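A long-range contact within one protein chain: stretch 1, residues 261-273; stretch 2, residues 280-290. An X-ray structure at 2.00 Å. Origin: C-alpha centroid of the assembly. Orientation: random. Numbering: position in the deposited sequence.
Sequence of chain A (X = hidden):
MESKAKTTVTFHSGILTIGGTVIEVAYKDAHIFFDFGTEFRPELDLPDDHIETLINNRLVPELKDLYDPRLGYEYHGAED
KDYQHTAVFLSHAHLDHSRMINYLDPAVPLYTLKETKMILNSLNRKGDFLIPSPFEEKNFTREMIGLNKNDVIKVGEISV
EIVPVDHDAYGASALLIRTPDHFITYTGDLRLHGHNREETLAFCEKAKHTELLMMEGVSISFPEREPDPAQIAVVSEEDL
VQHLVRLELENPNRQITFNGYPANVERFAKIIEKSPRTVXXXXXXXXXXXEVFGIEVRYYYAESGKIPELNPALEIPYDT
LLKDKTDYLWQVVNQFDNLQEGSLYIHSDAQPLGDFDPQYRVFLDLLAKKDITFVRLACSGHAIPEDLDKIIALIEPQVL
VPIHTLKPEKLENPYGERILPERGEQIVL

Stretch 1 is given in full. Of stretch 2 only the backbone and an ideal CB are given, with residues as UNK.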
# COMPACT_ATOMS: atom_id res chain seq x y z
N TYR A 261 -2.49 -6.77 8.27
CA TYR A 261 -2.21 -6.85 6.85
C TYR A 261 -0.69 -6.92 6.69
O TYR A 261 -0.01 -6.13 7.29
CB TYR A 261 -2.82 -5.66 6.10
CG TYR A 261 -2.72 -5.87 4.62
CD1 TYR A 261 -3.57 -6.77 3.97
CD2 TYR A 261 -1.73 -5.23 3.87
CE1 TYR A 261 -3.46 -7.02 2.59
CE2 TYR A 261 -1.60 -5.46 2.51
CZ TYR A 261 -2.48 -6.35 1.87
OH TYR A 261 -2.37 -6.59 0.52
N PRO A 262 -0.16 -7.88 5.90
CA PRO A 262 1.29 -8.15 5.95
C PRO A 262 2.25 -7.01 5.53
O PRO A 262 3.40 -6.98 5.97
CB PRO A 262 1.47 -9.35 4.99
CG PRO A 262 0.12 -9.93 4.82
CD PRO A 262 -0.83 -8.76 4.92
N ALA A 263 1.78 -6.10 4.69
CA ALA A 263 2.60 -4.94 4.32
C ALA A 263 2.89 -4.01 5.52
O ALA A 263 3.86 -3.24 5.48
CB ALA A 263 1.97 -4.17 3.14
N ASN A 264 2.07 -4.07 6.57
CA ASN A 264 2.34 -3.28 7.79
C ASN A 264 3.29 -4.00 8.74
O ASN A 264 2.93 -4.36 9.87
CB ASN A 264 1.04 -2.89 8.52
CG ASN A 264 1.22 -1.67 9.38
OD1 ASN A 264 2.35 -1.32 9.76
ND2 ASN A 264 0.12 -0.99 9.68
N VAL A 265 4.53 -4.18 8.29
CA VAL A 265 5.49 -5.01 9.01
C VAL A 265 5.83 -4.40 10.36
O VAL A 265 6.02 -5.11 11.34
CB VAL A 265 6.77 -5.23 8.19
CG1 VAL A 265 7.53 -6.40 8.76
CG2 VAL A 265 6.44 -5.56 6.74
N GLU A 266 5.88 -3.07 10.42
CA GLU A 266 6.21 -2.39 11.68
C GLU A 266 5.17 -2.55 12.76
O GLU A 266 5.51 -2.52 13.93
CB GLU A 266 6.48 -0.91 11.44
CG GLU A 266 7.89 -0.59 11.02
CD GLU A 266 8.21 0.89 11.22
OE1 GLU A 266 8.52 1.29 12.36
OE2 GLU A 266 8.10 1.64 10.24
N ARG A 267 3.89 -2.65 12.38
CA ARG A 267 2.87 -2.94 13.37
C ARG A 267 3.13 -4.32 13.99
O ARG A 267 3.08 -4.47 15.20
CB ARG A 267 1.44 -2.86 12.79
CG ARG A 267 0.36 -3.16 13.83
CD ARG A 267 -1.09 -3.01 13.30
NE ARG A 267 -1.35 -1.67 12.78
CZ ARG A 267 -2.48 -1.32 12.17
NH1 ARG A 267 -3.46 -2.20 12.03
NH2 ARG A 267 -2.64 -0.08 11.69
N PHE A 268 3.41 -5.33 13.15
CA PHE A 268 3.76 -6.66 13.68
C PHE A 268 4.97 -6.60 14.60
O PHE A 268 4.93 -7.11 15.72
CB PHE A 268 3.98 -7.66 12.56
CG PHE A 268 2.72 -8.14 11.94
CD1 PHE A 268 2.04 -9.26 12.48
CD2 PHE A 268 2.16 -7.48 10.84
CE1 PHE A 268 0.85 -9.74 11.90
CE2 PHE A 268 0.95 -7.94 10.25
CZ PHE A 268 0.30 -9.08 10.78
N ALA A 269 6.03 -5.93 14.13
CA ALA A 269 7.22 -5.66 14.94
C ALA A 269 6.91 -5.03 16.29
O ALA A 269 7.44 -5.47 17.33
CB ALA A 269 8.25 -4.83 14.14
N LYS A 270 6.06 -4.00 16.30
CA LYS A 270 5.67 -3.34 17.56
C LYS A 270 4.87 -4.23 18.48
O LYS A 270 5.03 -4.18 19.72
CB LYS A 270 4.87 -2.05 17.30
CG LYS A 270 5.62 -1.00 16.51
CD LYS A 270 6.81 -0.44 17.32
CE LYS A 270 7.87 0.21 16.42
NZ LYS A 270 8.75 1.15 17.18
N ILE A 271 3.96 -5.01 17.91
CA ILE A 271 3.20 -5.96 18.71
C ILE A 271 4.17 -6.93 19.42
O ILE A 271 4.06 -7.14 20.63
CB ILE A 271 2.09 -6.68 17.87
CG1 ILE A 271 0.99 -5.67 17.54
CG2 ILE A 271 1.50 -7.88 18.63
CD1 ILE A 271 0.08 -6.10 16.40
N ILE A 272 5.10 -7.51 18.67
CA ILE A 272 6.14 -8.38 19.22
C ILE A 272 6.92 -7.70 20.35
O ILE A 272 7.20 -8.32 21.39
CB ILE A 272 7.08 -8.85 18.08
CG1 ILE A 272 6.31 -9.75 17.12
CG2 ILE A 272 8.31 -9.57 18.62
CD1 ILE A 272 7.07 -10.12 15.86
N GLU A 273 7.26 -6.42 20.16
CA GLU A 273 8.02 -5.62 21.13
C GLU A 273 7.28 -5.48 22.45
O GLU A 273 7.88 -5.65 23.52
CB GLU A 273 8.35 -4.23 20.53
CG GLU A 273 9.29 -3.33 21.35
CD GLU A 273 9.21 -1.84 20.94
OE1 GLU A 273 8.94 -1.56 19.74
OE2 GLU A 273 9.42 -0.95 21.81
N UNK A 280 3.12 -15.40 18.43
CA UNK A 280 3.38 -16.46 17.44
C UNK A 280 2.72 -16.05 16.13
O UNK A 280 1.51 -15.80 16.07
CB UNK A 280 2.86 -17.82 17.92
N UNK A 281 3.50 -15.97 15.07
CA UNK A 281 2.95 -15.55 13.77
C UNK A 281 2.83 -16.73 12.79
O UNK A 281 3.50 -17.76 12.96
CB UNK A 281 3.83 -14.46 13.16
N UNK A 282 1.99 -16.57 11.78
CA UNK A 282 1.97 -17.52 10.67
C UNK A 282 3.36 -17.45 10.03
O UNK A 282 3.98 -16.40 10.04
CB UNK A 282 0.86 -17.21 9.66
N UNK A 283 3.85 -18.57 9.49
CA UNK A 283 5.25 -18.68 9.05
C UNK A 283 5.73 -17.65 8.02
O UNK A 283 6.86 -17.14 8.13
CB UNK A 283 5.46 -20.08 8.46
N UNK A 284 4.89 -17.35 7.03
CA UNK A 284 5.27 -16.42 5.95
C UNK A 284 5.39 -15.02 6.49
O UNK A 284 6.23 -14.25 6.04
CB UNK A 284 4.25 -16.45 4.81
N UNK A 285 4.56 -14.68 7.48
CA UNK A 285 4.68 -13.39 8.16
C UNK A 285 5.97 -13.31 8.99
O UNK A 285 6.66 -12.28 8.99
CB UNK A 285 3.46 -13.15 9.06
N UNK A 286 6.29 -14.38 9.71
CA UNK A 286 7.55 -14.48 10.44
C UNK A 286 8.73 -14.33 9.49
O UNK A 286 9.70 -13.64 9.79
CB UNK A 286 7.64 -15.81 11.19
N UNK A 287 8.64 -14.98 8.34
CA UNK A 287 9.73 -14.95 7.37
C UNK A 287 9.98 -13.54 6.82
O UNK A 287 11.14 -13.13 6.66
CB UNK A 287 9.42 -15.91 6.22
N UNK A 288 8.89 -12.84 6.48
CA UNK A 288 8.94 -11.44 6.04
C UNK A 288 9.59 -10.55 7.11
O UNK A 288 10.43 -9.69 6.82
CB UNK A 288 7.53 -10.93 5.72
N UNK A 289 9.19 -10.76 8.36
CA UNK A 289 9.75 -10.00 9.47
C UNK A 289 11.24 -10.21 9.60
O UNK A 289 12.01 -9.26 9.92
CB UNK A 289 9.06 -10.38 10.78
N UNK A 290 11.66 -11.45 9.39
CA UNK A 290 13.06 -11.83 9.48
C UNK A 290 13.79 -11.15 8.33
O UNK A 290 14.85 -10.58 8.53
CB UNK A 290 13.24 -13.35 9.44

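Stretch 1 offers a mostly greasy surface: Pro262, Val265, Phe268, Ala269 and Ile272 line it, and the helix from 265 meets the helix from 283 at 95°, with axes 10.4 Å apart at closest approach. No charge on stretch 1 waits for a partner here, so apolar side chains suit most facing positions, although Pro262 O is an acceptor on this side.

Position 280 has extended angles and a CB pointing away; a beta-friendly residue of many kinds would do. It is Val280, which makes no contact with stretch 1.

At 281 the strand turns its CB toward the gap between Phe268 and Ile272, yet no atom of stretch 1 comes close to that CB. A long apolar chain, leucine, isoleucine or methionine, would suit the gap. Leu281 crosses it in the m, t rotamer: CD2 reaches the edge of the Phe268 ring, 3.7 Å from CD1 of Phe268, while CD1 of Leu281 lies 4.0 Å from Ile272 CD1.

Position 282, phi/psi -62/148, directly precedes a helix and is out of reach of stretch 1. Such a site favours a capping acceptor: Ser, Thr, Asp, Asn, sometimes Glu. Glu282 caps with both oxygens, OE1 accepting from the backbone N of 285 at 3.1 Å and OE2 from the backbone N of 284 at 3.1 Å.

Positions 283 and 284 are helical and out of reach. They are Ala283 and Asn284, whose ND2 also donates to Glu282 OE2 at 2.7 Å.

At 285 the CB points toward stretch 1, 5.2 Å from Phe268 CE1, with the ring face open and Pro262 beyond. A long, flexible apolar chain suits. Met285 lays its chain over the face: CG and SD each stand 4.0 Å from the Phe268 ring centroid, close to the ring normal, a CH-pi and a sulfur-aromatic contact. SD also lies 3.7 Å from Pro262 CB, and CE continues to Pro262 O at 3.6 Å.

Positions 286 and 287, away and out of reach respectively, accept many helix formers; both are alanine, Ala286 and Ala287.

At 288 the CB points toward Pro262 and Val265, 5.5 Å from Val265 CG1, so a branched or long apolar chain fits. Leu288 places CD2 4.1 Å from Val265 CG2 and 3.6 Å from Pro262 O.

At 289 the CA-to-CB bond points sideways, but Val265 CG1 is 4.7 Å from the CB and Ile272 CD1 5.5 Å, inviting a forked apolar chain. Leu289 bends its end nearer: CD1 meets Val265 CG1 at 3.7 Å, and CD2 lies 3.3 Å from Ile272 CD1, short for two methyl carbons.

Position 290 is out of reach; it is Leu290.

Stretch 2 (280-290) VLEANMAALLL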
# COMPACT_ATOMS: atom_id res chain seq x y z
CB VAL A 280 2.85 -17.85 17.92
CG1 VAL A 280 3.32 -18.96 17.00
CG2 VAL A 280 3.33 -18.14 19.33
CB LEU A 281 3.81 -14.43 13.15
CG LEU A 281 4.01 -13.07 13.88
CD1 LEU A 281 4.83 -12.03 13.09
CD2 LEU A 281 2.67 -12.45 14.28
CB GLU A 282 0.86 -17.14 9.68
CG GLU A 282 0.73 -18.08 8.49
CD GLU A 282 1.64 -17.65 7.35
OE1 GLU A 282 1.97 -16.45 7.31
OE2 GLU A 282 2.03 -18.48 6.50
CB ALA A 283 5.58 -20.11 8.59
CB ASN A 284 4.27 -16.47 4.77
CG ASN A 284 4.34 -17.79 4.00
OD1 ASN A 284 5.24 -18.00 3.20
ND2 ASN A 284 3.40 -18.68 4.24
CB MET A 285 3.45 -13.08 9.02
CG MET A 285 3.39 -11.62 9.50
SD MET A 285 3.15 -10.42 8.14
CE MET A 285 4.43 -9.25 8.58
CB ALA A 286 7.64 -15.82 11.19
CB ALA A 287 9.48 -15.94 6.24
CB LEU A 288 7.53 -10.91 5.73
CG LEU A 288 7.44 -9.49 5.12
CD1 LEU A 288 8.37 -9.32 3.88
CD2 LEU A 288 5.98 -9.17 4.77
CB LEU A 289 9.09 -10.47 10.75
CG LEU A 289 9.31 -9.55 11.93
CD1 LEU A 289 8.38 -8.36 11.82
CD2 LEU A 289 9.01 -10.33 13.17
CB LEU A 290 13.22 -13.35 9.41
CG LEU A 290 14.65 -13.94 9.33
CD1 LEU A 290 15.51 -13.52 10.54
CD2 LEU A 290 14.59 -15.46 9.20
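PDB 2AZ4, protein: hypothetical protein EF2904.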